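Local structure of haloacid dehalogenase-like hydrolase (Salmonella enterica subsp. enterica serovar Typhi, 4EZE) at residues Q32-F37 and F57-A62; K39-T44 and R88-Q93; E123-I128 and G161-T166; S155-I160 and D235-P240; Q249-L254 and L278-T283. The protein probably hydrolyses O-phosphoserine to serine and phosphate with the help of magnesium, the last step of serine biosynthesis, as a member of the HAD-like hydrolase superfamily. All blocks are in the same frame, centred on the assembly; numbering follows the deposited sequence.

Interaction 1 (Q32-F37 and F57-A62); sequences QDIDTF and FDKRYA
Lys59 and Asp35 form a salt bridge at the protein surface. Lys59 NZ lies 3.0 Å from Asp35 OD2, on that oxygen's syn side, and makes a weak bond to Asp35 OD1 at 3.2 Å, so one ammonium group straddles both carboxylate oxygens. An extended lysine chain beyond CG carries NZ from the strand to the first turn of the helix. Nearer the backbone of the strand, Ile34 CG2 rests 4.0 Å from Lys59 CB, an aliphatic contact that continues where Ile34 meets Ala68 on strand 67-75. Asp33 is the N-cap residue: its OD2 accepts the capping bond from Thr36 N through the anti lone pair at 2.9 Å, with an N-H...O angle of 168°, and a bond from Thr36 OG1 above the carboxylate plane. On the strand, Asp58 OD2 forms a salt bridge with Arg60 NH2 at 2.7 Å, in the guanidinium plane; Arg60 NH1 makes another with Leu317 OXT. The capped helix packs beside the edge strand of a four-stranded antiparallel sheet with the 4-1-3-2 order of the ferredoxin-like fold.

Interaction 2 (K39-T44 and R88-Q93); sequences KKLQET and RELSLQ
Leu90 CD2 is the atom on which this contact turns: Thr44 CG2 approaches it to 4.1 Å and Leu41 CD1 to 4.4 Å. Thr44 and Leu90 reach toward each other tip to tip, methyl against methyl, whereas Leu41 starts from a less direct position on its helix and only its end comes near. The small buried surface, 102 Å² for both sides together, and the 9.4 Å between the CA atoms of Thr44 and Leu90 show that the helices touch through side-chain ends rather than through close backbones. Thr44 presents its methyl because CG2 is anti to the backbone N, while OG1 turns back beside that N (chi1 -54°) and bonds Lys40 O at 3.0 Å. That carbonyl also accepts from Thr44 N, the two donors coming from opposite faces of its plane, which ties down the threonine rotation. Lys39 NZ bridges to Glu43 OE1 at 2.8 Å; on the partner helix Ser91 OG returns to Arg88 O at 2.7 Å. Trp94, just beyond helix 81-93, touches Thr44 and makes a cation-pi contact with Lys40, while Arg88 and Ser91 pack on Phe98 of edge strand 97-100, so both helices lie against the ferredoxin-like sheet.

Interaction 3 (E123-I128 and G161-T166); sequences EGVDEI and GMLKGT
Leu163 meets Val125 and Ile128, one turn apart on helix 124-131, from a loop that begins with a type I turn over Gly161-Lys164. With CG anti to the carbonyl carbon (chi1 -54°), its fork of methyls points at the helix: Leu163 CD1 lies 4.2 Å from Val125 CG1, while CD1 and CD2 each stand 4.1 Å from Ile128 CG2. The Ile128 methyl thus faces the leucine fork, the two side chains crossing at about a right angle. After Lys164, Gly165 takes a positive phi of 87°, as suits the third position of the type II turn from Leu163 to Thr166. Thr166 then closes it: N and OG1 both bond Leu163 O, the hydroxyl at 2.7 Å, so the carbonyl of the contact residue is gripped twice. Ile138 also packs on Leu163, and Leu171 on Ile128. Gly124 N, at the start of the helix, bonds Asp116 OD1, the predicted proton donor. A helix held against an inter-helix loop close to that residue is consistent with the helical cap of phosphoserine phosphatases.

Interaction 4 (S155-I160 and D235-P240); sequences SFTRRI and DNITLP
Residues 155-160 of helix 152-161 lie beside a short strand around Asn236 and Ile237, with CA atoms 7.8 Å apart at Thr157 and Ile237 and 6.6 Å apart at Ile160 and Asp235. Ile237 supplies the inward-facing side chain. Its CD1 enters among three helix residues: 3.7 Å from Thr157 CG2, 3.8 Å from Phe156 CE2 and 3.9 Å from Ile160 CG2. The second branch is used as well, since Ile237 CG2 sits at the edge of the Phe156 ring, in its plane, 3.9 Å from CE2, whereas CD1 approaches that ring obliquely. One ring face is taken by Ile160 CG1 from the next helical turn, 3.5 Å above the plane and offset toward the rim. Strand 232-237 pairs with 226-229 in a two-stranded antiparallel hairpin, and Val226 of that hairpin touches both Ile160 and Ile237. The contact therefore seats a beta hairpin against a helix of what is probably the HAD cap, with Phe156 about 8 Å from the side chain of Asp116. Thr157 offers only its methyl to Ile237: CG2 is anti to the carbonyl carbon, and OG1 (chi1 39°) turns to Asn153 O one helical turn earlier. Away from the strand, Arg159 folds back over its own helix, where NE bonds Ser155 OG with an N-H...O angle of 146°, and its side chain packs on Ile138 and Ile141 of helix 135-146.

Interaction 5 (Q249-L254 and L278-T283); sequences QTLVDL and LEHAGT
His280 turns its CG anti to the backbone N (chi1 169°), which extends the imidazole from the end of its helix toward Val252; in Val252 CG1 takes the anti position and CG2 lies beside the backbone N, where it meets the ring. Val252 CG2 stands 3.8 Å from the centroid of the His280 ring and 23° off the ring normal, a CH-pi contact over the face. It is displaced toward the rim: Val252 CG2 lies 3.6 Å from both NE2 and CE1 of His280, while ND1 and CD2 are more distant. Leu251 approaches differently: its CD2 lies at the imidazole edge, near the ring plane, 4.3 Å from His280 CD2. One methyl over a face and another at the edge thus approach the ring from two directions. Helices 244-258 and 275-280 pack side by side on one face of the six-stranded parallel sheet of the Rossmann-like HAD core, where strand 265-269, helix 275-280 and strand 283-287 form a beta-alpha-beta crossover between adjacent parallel strands. Leu251 also packs on Ile265 and Ile201 of that sheet, and Ala281, the first residue to leave helical geometry, rests on Ile265 and Ala267. On the helix carrying Val252, Gln249 NE2 bonds Asp253 OD1 at 2.7 Å with an N-H...O angle of 158°, the oxygen lying in the amide plane of Gln249.

Interactions 1 and 2 share helix 34-45, whose two parts meet different partners, and they touch where Phe57 CE2 lies 3.6 Å from Gln42 NE2. Their centres are 14 Å apart. On the opposite side of the chain's centre, interactions 3 and 4 have centres 11 Å apart and touch through Val125 CG1 and Arg159 NH1, at 3.6 Å; their side chains come within about 6 Å (Val125) and 8 Å (Phe156) of that of the predicted proton donor Asp116. Interaction 5 belongs to the core where Asp114, Asp116 and Asp270 bind a sodium ion in this crystal, magnesium being the expected cofactor; the side chain of Leu251 is about 14 Å from the ion. Interactions 1 and 4 stand 49 Å apart, centre to centre.

Interaction 1 (Q32-F37 and F57-A62)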
# COMPACT_ATOMS: atom_id res chain seq x y z
N GLN A 32 -19.77 11.17 6.76
CA GLN A 32 -20.90 12.08 6.65
C GLN A 32 -22.19 11.29 6.43
O GLN A 32 -22.17 10.25 5.77
CB GLN A 32 -20.67 13.10 5.52
CG GLN A 32 -21.92 13.87 5.12
CD GLN A 32 -21.67 15.22 4.43
OE1 GLN A 32 -22.40 16.18 4.69
NE2 GLN A 32 -20.67 15.30 3.54
N ASP A 33 -23.29 11.74 7.04
CA ASP A 33 -24.60 11.12 6.80
C ASP A 33 -24.70 10.86 5.29
O ASP A 33 -24.49 11.77 4.47
CB ASP A 33 -25.71 12.08 7.26
CG ASP A 33 -27.12 11.59 6.91
OD1 ASP A 33 -27.72 10.83 7.71
OD2 ASP A 33 -27.65 11.98 5.84
N ILE A 34 -25.00 9.64 4.89
CA ILE A 34 -24.99 9.30 3.46
C ILE A 34 -26.03 10.03 2.59
O ILE A 34 -25.75 10.39 1.44
CB ILE A 34 -25.03 7.78 3.24
CG1 ILE A 34 -23.75 7.15 3.81
CG2 ILE A 34 -25.14 7.45 1.76
CD1 ILE A 34 -23.69 5.65 3.67
N ASP A 35 -27.20 10.31 3.14
CA ASP A 35 -28.18 11.08 2.39
C ASP A 35 -27.74 12.52 2.19
O ASP A 35 -27.83 13.07 1.08
CB ASP A 35 -29.54 11.01 3.09
CG ASP A 35 -30.11 9.62 3.06
OD1 ASP A 35 -30.72 9.23 4.07
OD2 ASP A 35 -29.94 8.90 2.04
N THR A 36 -27.24 13.14 3.26
CA THR A 36 -26.66 14.48 3.15
C THR A 36 -25.56 14.49 2.10
O THR A 36 -25.40 15.44 1.34
CB THR A 36 -26.06 14.95 4.48
OG1 THR A 36 -27.03 14.76 5.52
CG2 THR A 36 -25.68 16.43 4.41
N PHE A 37 -24.77 13.42 2.07
CA PHE A 37 -23.60 13.39 1.20
C PHE A 37 -24.03 13.19 -0.24
O PHE A 37 -23.44 13.75 -1.17
CB PHE A 37 -22.65 12.26 1.65
CG PHE A 37 -21.50 12.03 0.70
CD1 PHE A 37 -20.39 12.85 0.74
CD2 PHE A 37 -21.53 10.99 -0.20
CE1 PHE A 37 -19.33 12.63 -0.13
CE2 PHE A 37 -20.47 10.77 -1.08
CZ PHE A 37 -19.37 11.59 -1.04
N PHE A 57 -27.72 6.19 -8.02
CA PHE A 57 -27.15 6.27 -6.68
C PHE A 57 -27.82 5.24 -5.82
O PHE A 57 -29.02 5.27 -5.65
CB PHE A 57 -27.48 7.61 -6.05
CG PHE A 57 -26.50 8.69 -6.39
CD1 PHE A 57 -25.19 8.59 -5.98
CD2 PHE A 57 -26.91 9.80 -7.08
CE1 PHE A 57 -24.29 9.59 -6.28
CE2 PHE A 57 -26.02 10.81 -7.39
CZ PHE A 57 -24.70 10.70 -6.98
N ASP A 58 -27.03 4.35 -5.24
CA ASP A 58 -27.59 3.32 -4.39
C ASP A 58 -26.76 3.27 -3.10
O ASP A 58 -25.55 3.10 -3.14
CB ASP A 58 -27.59 1.98 -5.13
CG ASP A 58 -28.67 1.04 -4.65
OD1 ASP A 58 -29.37 1.39 -3.67
OD2 ASP A 58 -28.84 -0.04 -5.26
N LYS A 59 -27.42 3.45 -1.96
CA LYS A 59 -26.71 3.35 -0.71
C LYS A 59 -26.80 1.93 -0.20
O LYS A 59 -27.87 1.33 -0.19
CB LYS A 59 -27.22 4.36 0.32
CG LYS A 59 -28.68 4.24 0.67
CD LYS A 59 -29.05 5.33 1.66
CE LYS A 59 -30.50 5.20 2.08
NZ LYS A 59 -30.81 6.22 3.11
N ARG A 60 -25.67 1.39 0.23
CA ARG A 60 -25.55 -0.03 0.51
C ARG A 60 -24.67 -0.29 1.72
O ARG A 60 -23.95 0.58 2.18
CB ARG A 60 -24.95 -0.71 -0.71
CG ARG A 60 -25.76 -0.47 -1.97
CD ARG A 60 -25.40 -1.47 -3.05
NE ARG A 60 -26.33 -1.36 -4.18
CZ ARG A 60 -26.21 -1.99 -5.34
NH1 ARG A 60 -25.18 -2.80 -5.56
NH2 ARG A 60 -27.12 -1.80 -6.29
N TYR A 61 -24.72 -1.51 2.22
CA TYR A 61 -23.89 -1.83 3.36
C TYR A 61 -23.10 -3.10 3.15
O TYR A 61 -23.65 -4.19 3.06
CB TYR A 61 -24.78 -1.94 4.57
CG TYR A 61 -24.09 -2.43 5.81
CD1 TYR A 61 -23.33 -1.57 6.59
CD2 TYR A 61 -24.25 -3.75 6.25
CE1 TYR A 61 -22.74 -2.00 7.75
CE2 TYR A 61 -23.65 -4.19 7.41
CZ TYR A 61 -22.88 -3.31 8.16
OH TYR A 61 -22.26 -3.71 9.32
N ALA A 62 -21.78 -2.98 3.08
CA ALA A 62 -20.95 -4.18 3.01
C ALA A 62 -20.68 -4.73 4.41
O ALA A 62 -19.75 -4.30 5.08
CB ALA A 62 -19.64 -3.88 2.30

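Interaction 2 (K39-T44 and R88-Q93)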
# COMPACT_ATOMS: atom_id res chain seq x y z
N LYS A 39 -26.94 14.13 -1.50
CA LYS A 39 -27.56 15.39 -1.89
C LYS A 39 -26.49 16.39 -2.25
O LYS A 39 -26.45 16.93 -3.37
CB LYS A 39 -28.41 15.92 -0.74
CG LYS A 39 -29.35 17.06 -1.09
CD LYS A 39 -30.38 17.28 0.01
CE LYS A 39 -31.16 18.57 -0.20
NZ LYS A 39 -30.24 19.72 -0.47
N LYS A 40 -25.59 16.59 -1.30
CA LYS A 40 -24.51 17.55 -1.45
C LYS A 40 -23.69 17.28 -2.71
O LYS A 40 -23.21 18.21 -3.36
CB LYS A 40 -23.62 17.46 -0.22
CG LYS A 40 -22.61 18.57 -0.07
CD LYS A 40 -21.67 18.26 1.08
CE LYS A 40 -20.92 19.51 1.50
NZ LYS A 40 -19.52 19.13 1.77
N LEU A 41 -23.51 16.01 -3.05
CA LEU A 41 -22.60 15.67 -4.14
C LEU A 41 -23.29 15.75 -5.50
O LEU A 41 -22.65 15.99 -6.53
CB LEU A 41 -21.97 14.28 -3.90
CG LEU A 41 -21.30 13.40 -4.97
CD1 LEU A 41 -19.88 13.85 -5.23
CD2 LEU A 41 -21.31 11.94 -4.52
N GLN A 42 -24.61 15.55 -5.51
CA GLN A 42 -25.35 15.75 -6.75
C GLN A 42 -25.25 17.20 -7.16
O GLN A 42 -24.91 17.52 -8.30
CB GLN A 42 -26.82 15.39 -6.60
CG GLN A 42 -27.07 14.07 -5.91
CD GLN A 42 -28.41 13.50 -6.29
OE1 GLN A 42 -29.25 13.21 -5.43
NE2 GLN A 42 -28.63 13.35 -7.60
N GLU A 43 -25.55 18.08 -6.21
CA GLU A 43 -25.53 19.51 -6.48
C GLU A 43 -24.16 19.99 -6.94
O GLU A 43 -24.06 20.81 -7.85
CB GLU A 43 -26.02 20.29 -5.25
CG GLU A 43 -27.43 19.89 -4.83
CD GLU A 43 -27.87 20.53 -3.52
OE1 GLU A 43 -28.79 19.98 -2.88
OE2 GLU A 43 -27.29 21.57 -3.14
N THR A 44 -23.09 19.46 -6.34
CA THR A 44 -21.76 19.89 -6.73
C THR A 44 -21.31 19.28 -8.05
O THR A 44 -20.56 19.89 -8.81
CB THR A 44 -20.72 19.58 -5.65
OG1 THR A 44 -21.16 20.14 -4.41
CG2 THR A 44 -19.33 20.17 -6.03
N ARG A 88 -11.17 13.93 -6.97
CA ARG A 88 -10.06 13.83 -6.03
C ARG A 88 -9.92 15.08 -5.19
O ARG A 88 -9.85 15.00 -3.97
CB ARG A 88 -8.75 13.56 -6.78
CG ARG A 88 -7.54 13.45 -5.84
CD ARG A 88 -7.75 12.35 -4.78
NE ARG A 88 -7.76 11.01 -5.37
CZ ARG A 88 -8.33 9.91 -4.84
NH1 ARG A 88 -8.99 9.96 -3.68
NH2 ARG A 88 -8.24 8.75 -5.50
N GLU A 89 -9.87 16.25 -5.82
CA GLU A 89 -9.73 17.48 -5.05
C GLU A 89 -10.88 17.63 -4.06
O GLU A 89 -10.72 18.08 -2.91
CB GLU A 89 -9.69 18.69 -5.99
CG GLU A 89 -10.16 20.00 -5.35
CD GLU A 89 -10.32 21.12 -6.37
OE1 GLU A 89 -9.46 21.26 -7.27
OE2 GLU A 89 -11.31 21.87 -6.29
N LEU A 90 -12.06 17.25 -4.52
CA LEU A 90 -13.28 17.32 -3.74
C LEU A 90 -13.23 16.35 -2.58
O LEU A 90 -13.80 16.60 -1.51
CB LEU A 90 -14.45 16.97 -4.64
CG LEU A 90 -15.85 17.28 -4.16
CD1 LEU A 90 -15.94 18.74 -3.76
CD2 LEU A 90 -16.80 17.00 -5.30
N SER A 91 -12.56 15.23 -2.79
CA SER A 91 -12.56 14.20 -1.77
C SER A 91 -11.62 14.65 -0.68
O SER A 91 -11.77 14.26 0.47
CB SER A 91 -12.09 12.87 -2.34
OG SER A 91 -10.68 12.86 -2.54
N LEU A 92 -10.65 15.48 -1.05
CA LEU A 92 -9.70 15.99 -0.06
C LEU A 92 -10.31 17.16 0.71
O LEU A 92 -9.99 17.39 1.87
CB LEU A 92 -8.36 16.39 -0.71
CG LEU A 92 -7.54 15.30 -1.42
CD1 LEU A 92 -6.18 15.88 -1.77
CD2 LEU A 92 -7.39 14.03 -0.59
N GLN A 93 -11.25 17.87 0.10
CA GLN A 93 -11.84 19.01 0.79
C GLN A 93 -12.96 18.55 1.69
O GLN A 93 -13.14 19.06 2.79
CB GLN A 93 -12.37 20.04 -0.22
CG GLN A 93 -11.98 21.47 0.08
CD GLN A 93 -12.20 22.37 -1.11
OE1 GLN A 93 -13.17 22.20 -1.85
NE2 GLN A 93 -11.30 23.33 -1.30

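Interaction 3 (E123-I128 and G161-T166)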
# COMPACT_ATOMS: atom_id res chain seq x y z
N GLU A 123 8.34 2.84 10.58
CA GLU A 123 9.51 2.69 9.76
C GLU A 123 10.55 1.83 10.49
O GLU A 123 11.26 2.32 11.36
CB GLU A 123 10.12 4.04 9.44
CG GLU A 123 9.29 4.97 8.58
CD GLU A 123 9.42 4.68 7.10
OE1 GLU A 123 10.55 4.76 6.57
OE2 GLU A 123 8.38 4.39 6.45
N GLY A 124 10.65 0.57 10.12
CA GLY A 124 11.49 -0.41 10.81
C GLY A 124 12.88 0.06 11.20
O GLY A 124 13.25 -0.01 12.36
N VAL A 125 13.65 0.53 10.23
CA VAL A 125 15.00 0.99 10.53
C VAL A 125 15.06 2.23 11.43
O VAL A 125 15.97 2.35 12.25
CB VAL A 125 15.82 1.23 9.25
CG1 VAL A 125 17.11 1.97 9.58
CG2 VAL A 125 16.12 -0.10 8.58
N ASP A 126 14.11 3.15 11.27
CA ASP A 126 14.01 4.29 12.19
C ASP A 126 13.73 3.83 13.60
O ASP A 126 14.27 4.39 14.55
CB ASP A 126 12.89 5.23 11.78
CG ASP A 126 13.22 6.04 10.57
OD1 ASP A 126 14.35 5.88 10.05
OD2 ASP A 126 12.35 6.82 10.13
N GLU A 127 12.87 2.83 13.73
CA GLU A 127 12.51 2.33 15.04
C GLU A 127 13.69 1.66 15.70
O GLU A 127 13.84 1.72 16.91
CB GLU A 127 11.35 1.35 14.94
CG GLU A 127 10.04 2.04 14.64
CD GLU A 127 9.62 2.97 15.76
OE1 GLU A 127 9.55 2.52 16.92
OE2 GLU A 127 9.35 4.15 15.47
N ILE A 128 14.52 1.00 14.91
CA ILE A 128 15.68 0.36 15.50
C ILE A 128 16.63 1.44 15.99
O ILE A 128 17.15 1.36 17.09
CB ILE A 128 16.37 -0.52 14.48
CG1 ILE A 128 15.44 -1.66 14.08
CG2 ILE A 128 17.68 -1.05 15.05
CD1 ILE A 128 15.97 -2.45 12.90
N GLY A 161 24.80 0.07 7.99
CA GLY A 161 26.15 0.13 8.55
C GLY A 161 26.16 0.69 9.96
O GLY A 161 27.01 0.32 10.77
N MET A 162 25.20 1.57 10.26
CA MET A 162 25.12 2.22 11.57
C MET A 162 24.62 1.26 12.61
O MET A 162 24.73 1.52 13.80
CB MET A 162 24.16 3.41 11.56
CG MET A 162 24.59 4.60 10.72
SD MET A 162 25.86 5.57 11.56
CE MET A 162 25.05 5.93 13.11
N LEU A 163 24.07 0.14 12.16
CA LEU A 163 23.41 -0.79 13.07
C LEU A 163 24.23 -2.06 13.32
O LEU A 163 23.78 -2.99 14.01
CB LEU A 163 22.05 -1.18 12.50
CG LEU A 163 21.11 -0.02 12.16
CD1 LEU A 163 19.80 -0.57 11.60
CD2 LEU A 163 20.85 0.85 13.38
N LYS A 164 25.43 -2.10 12.76
CA LYS A 164 26.28 -3.26 12.90
C LYS A 164 26.42 -3.65 14.37
O LYS A 164 26.61 -2.80 15.22
CB LYS A 164 27.65 -2.96 12.32
CG LYS A 164 28.47 -4.21 12.07
CD LYS A 164 29.89 -3.87 11.66
CE LYS A 164 30.82 -5.08 11.74
NZ LYS A 164 32.25 -4.71 11.52
N GLY A 165 26.34 -4.94 14.66
CA GLY A 165 26.38 -5.39 16.06
C GLY A 165 25.05 -5.45 16.83
O GLY A 165 25.02 -5.94 17.96
N THR A 166 23.95 -4.99 16.25
CA THR A 166 22.67 -5.07 16.96
C THR A 166 22.26 -6.51 17.16
O THR A 166 22.28 -7.31 16.22
CB THR A 166 21.55 -4.35 16.20
OG1 THR A 166 21.92 -3.00 15.93
CG2 THR A 166 20.27 -4.38 16.98

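Interaction 4 (S155-I160 and D235-P240)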
# COMPACT_ATOMS: atom_id res chain seq x y z
N SER A 155 21.93 5.25 0.92
CA SER A 155 21.12 5.53 2.10
C SER A 155 20.89 4.24 2.87
O SER A 155 21.13 4.16 4.08
CB SER A 155 19.77 6.11 1.70
OG SER A 155 18.83 5.98 2.75
N PHE A 156 20.43 3.21 2.17
CA PHE A 156 20.19 1.93 2.82
C PHE A 156 21.48 1.34 3.42
O PHE A 156 21.51 0.91 4.57
CB PHE A 156 19.53 0.92 1.85
CG PHE A 156 19.26 -0.41 2.48
CD1 PHE A 156 18.13 -0.59 3.27
CD2 PHE A 156 20.15 -1.46 2.33
CE1 PHE A 156 17.90 -1.81 3.89
CE2 PHE A 156 19.92 -2.69 2.95
CZ PHE A 156 18.79 -2.86 3.74
N THR A 157 22.56 1.34 2.65
CA THR A 157 23.79 0.71 3.15
C THR A 157 24.29 1.46 4.38
O THR A 157 24.64 0.86 5.40
CB THR A 157 24.90 0.66 2.07
OG1 THR A 157 24.89 1.87 1.31
CG2 THR A 157 24.67 -0.48 1.10
N ARG A 158 24.35 2.79 4.27
CA ARG A 158 24.79 3.64 5.39
C ARG A 158 24.01 3.38 6.67
O ARG A 158 24.60 3.20 7.74
CB ARG A 158 24.69 5.12 5.04
CG ARG A 158 26.01 5.74 4.64
CD ARG A 158 25.80 7.11 4.02
NE ARG A 158 27.03 7.90 4.02
CZ ARG A 158 28.10 7.63 3.29
NH1 ARG A 158 28.11 6.57 2.49
NH2 ARG A 158 29.17 8.41 3.36
N ARG A 159 22.69 3.39 6.57
CA ARG A 159 21.86 3.16 7.75
C ARG A 159 22.06 1.78 8.34
O ARG A 159 22.11 1.61 9.56
CB ARG A 159 20.38 3.43 7.44
CG ARG A 159 20.11 4.92 7.28
CD ARG A 159 18.65 5.24 6.95
NE ARG A 159 18.31 4.74 5.63
CZ ARG A 159 17.32 3.90 5.39
NH1 ARG A 159 16.54 3.49 6.38
NH2 ARG A 159 17.10 3.49 4.14
N ILE A 160 22.18 0.78 7.46
CA ILE A 160 22.45 -0.57 7.93
C ILE A 160 23.83 -0.64 8.58
O ILE A 160 24.01 -1.30 9.60
CB ILE A 160 22.36 -1.59 6.77
CG1 ILE A 160 20.91 -1.79 6.37
CG2 ILE A 160 23.05 -2.89 7.15
CD1 ILE A 160 19.93 -1.89 7.51
N ASP A 235 26.98 -6.41 8.53
CA ASP A 235 26.73 -5.51 7.42
C ASP A 235 26.88 -6.27 6.10
O ASP A 235 27.22 -5.66 5.08
CB ASP A 235 27.75 -4.37 7.41
CG ASP A 235 29.18 -4.87 7.20
OD1 ASP A 235 29.34 -6.08 6.95
OD2 ASP A 235 30.12 -4.07 7.27
N ASN A 236 26.69 -7.59 6.12
CA ASN A 236 26.69 -8.35 4.88
C ASN A 236 25.31 -8.27 4.23
O ASN A 236 24.38 -9.01 4.59
CB ASN A 236 27.13 -9.80 5.12
CG ASN A 236 28.51 -9.89 5.76
OD1 ASN A 236 29.34 -8.99 5.61
ND2 ASN A 236 28.75 -10.97 6.50
N ILE A 237 25.18 -7.33 3.31
CA ILE A 237 23.94 -7.09 2.62
C ILE A 237 23.94 -7.90 1.30
O ILE A 237 24.85 -7.77 0.50
CB ILE A 237 23.77 -5.59 2.31
CG1 ILE A 237 23.77 -4.76 3.59
CG2 ILE A 237 22.45 -5.32 1.58
CD1 ILE A 237 23.61 -3.28 3.33
N THR A 238 22.93 -8.73 1.09
CA THR A 238 22.80 -9.46 -0.20
C THR A 238 22.69 -8.51 -1.41
O THR A 238 21.79 -7.67 -1.43
CB THR A 238 21.53 -10.30 -0.18
OG1 THR A 238 21.65 -11.29 0.84
CG2 THR A 238 21.27 -10.99 -1.56
N LEU A 239 23.58 -8.64 -2.40
CA LEU A 239 23.46 -7.84 -3.64
C LEU A 239 22.88 -8.66 -4.79
O LEU A 239 23.12 -9.86 -4.86
CB LEU A 239 24.83 -7.33 -4.09
CG LEU A 239 25.68 -6.73 -2.98
CD1 LEU A 239 27.00 -6.31 -3.59
CD2 LEU A 239 24.94 -5.57 -2.29
N PRO A 240 22.14 -8.02 -5.71
CA PRO A 240 21.85 -6.59 -5.82
C PRO A 240 20.78 -6.16 -4.80
O PRO A 240 19.94 -6.97 -4.40
CB PRO A 240 21.28 -6.47 -7.23
CG PRO A 240 20.53 -7.78 -7.43
CD PRO A 240 21.30 -8.82 -6.63

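Interaction 5 (Q249-L254 and L278-T283)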
# COMPACT_ATOMS: atom_id res chain seq x y z
N GLN A 249 10.39 -5.49 -10.32
CA GLN A 249 10.86 -6.71 -10.97
C GLN A 249 10.51 -7.97 -10.17
O GLN A 249 10.21 -9.01 -10.74
CB GLN A 249 12.38 -6.63 -11.18
CG GLN A 249 12.89 -7.74 -12.07
CD GLN A 249 12.36 -7.59 -13.48
OE1 GLN A 249 12.58 -6.57 -14.13
NE2 GLN A 249 11.66 -8.62 -13.96
N THR A 250 10.57 -7.87 -8.85
CA THR A 250 10.10 -8.96 -7.97
C THR A 250 8.61 -9.19 -8.20
O THR A 250 8.14 -10.32 -8.25
CB THR A 250 10.33 -8.58 -6.50
OG1 THR A 250 11.70 -8.21 -6.32
CG2 THR A 250 9.98 -9.73 -5.55
N LEU A 251 7.84 -8.12 -8.35
CA LEU A 251 6.42 -8.30 -8.62
C LEU A 251 6.20 -8.98 -9.95
O LEU A 251 5.39 -9.89 -10.06
CB LEU A 251 5.69 -6.97 -8.57
CG LEU A 251 4.17 -7.07 -8.60
CD1 LEU A 251 3.66 -8.06 -7.56
CD2 LEU A 251 3.59 -5.68 -8.36
N VAL A 252 6.92 -8.53 -10.98
CA VAL A 252 6.82 -9.10 -12.30
C VAL A 252 7.16 -10.58 -12.27
O VAL A 252 6.40 -11.43 -12.76
CB VAL A 252 7.78 -8.39 -13.27
CG1 VAL A 252 7.82 -9.12 -14.62
CG2 VAL A 252 7.34 -6.96 -13.47
N ASP A 253 8.31 -10.88 -11.66
CA ASP A 253 8.79 -12.27 -11.60
C ASP A 253 7.82 -13.16 -10.82
O ASP A 253 7.65 -14.33 -11.16
CB ASP A 253 10.24 -12.37 -11.06
CG ASP A 253 11.27 -11.55 -11.89
OD1 ASP A 253 10.92 -11.02 -12.97
OD2 ASP A 253 12.44 -11.43 -11.47
N LEU A 254 7.16 -12.61 -9.80
CA LEU A 254 6.26 -13.43 -8.99
C LEU A 254 5.00 -13.70 -9.76
O LEU A 254 4.42 -14.78 -9.68
CB LEU A 254 5.86 -12.71 -7.73
CG LEU A 254 4.88 -13.46 -6.82
CD1 LEU A 254 5.43 -14.81 -6.40
CD2 LEU A 254 4.62 -12.63 -5.58
N LEU A 278 3.89 0.27 -8.17
CA LEU A 278 2.47 0.61 -8.23
C LEU A 278 2.01 0.95 -9.65
O LEU A 278 0.86 0.69 -10.03
CB LEU A 278 2.14 1.78 -7.31
CG LEU A 278 2.48 1.69 -5.83
CD1 LEU A 278 2.12 3.02 -5.20
CD2 LEU A 278 1.69 0.58 -5.17
N GLU A 279 2.91 1.55 -10.42
CA GLU A 279 2.56 1.91 -11.79
C GLU A 279 2.46 0.67 -12.63
O GLU A 279 1.63 0.59 -13.53
CB GLU A 279 3.57 2.88 -12.38
CG GLU A 279 3.31 4.32 -11.95
CD GLU A 279 4.46 5.24 -12.31
OE1 GLU A 279 4.19 6.38 -12.74
OE2 GLU A 279 5.64 4.84 -12.17
N HIS A 280 3.27 -0.33 -12.31
CA HIS A 280 3.19 -1.59 -13.03
C HIS A 280 1.92 -2.39 -12.69
O HIS A 280 1.29 -2.94 -13.57
CB HIS A 280 4.42 -2.45 -12.77
CG HIS A 280 4.27 -3.86 -13.25
ND1 HIS A 280 4.51 -4.22 -14.56
CD2 HIS A 280 3.88 -4.98 -12.61
CE1 HIS A 280 4.29 -5.51 -14.70
NE2 HIS A 280 3.91 -6.00 -13.53
N ALA A 281 1.54 -2.45 -11.42
CA ALA A 281 0.34 -3.21 -11.06
C ALA A 281 -0.86 -2.79 -11.89
O ALA A 281 -0.96 -1.63 -12.31
CB ALA A 281 0.03 -3.02 -9.58
N GLY A 282 -1.79 -3.72 -12.09
CA GLY A 282 -3.03 -3.40 -12.83
C GLY A 282 -3.80 -2.37 -12.02
O GLY A 282 -4.31 -1.40 -12.55
N THR A 283 -3.87 -2.60 -10.72
CA THR A 283 -4.54 -1.70 -9.81
C THR A 283 -3.54 -1.33 -8.71
O THR A 283 -3.25 -2.15 -7.83
CB THR A 283 -5.79 -2.35 -9.22
OG1 THR A 283 -6.72 -2.60 -10.28
CG2 THR A 283 -6.43 -1.43 -8.17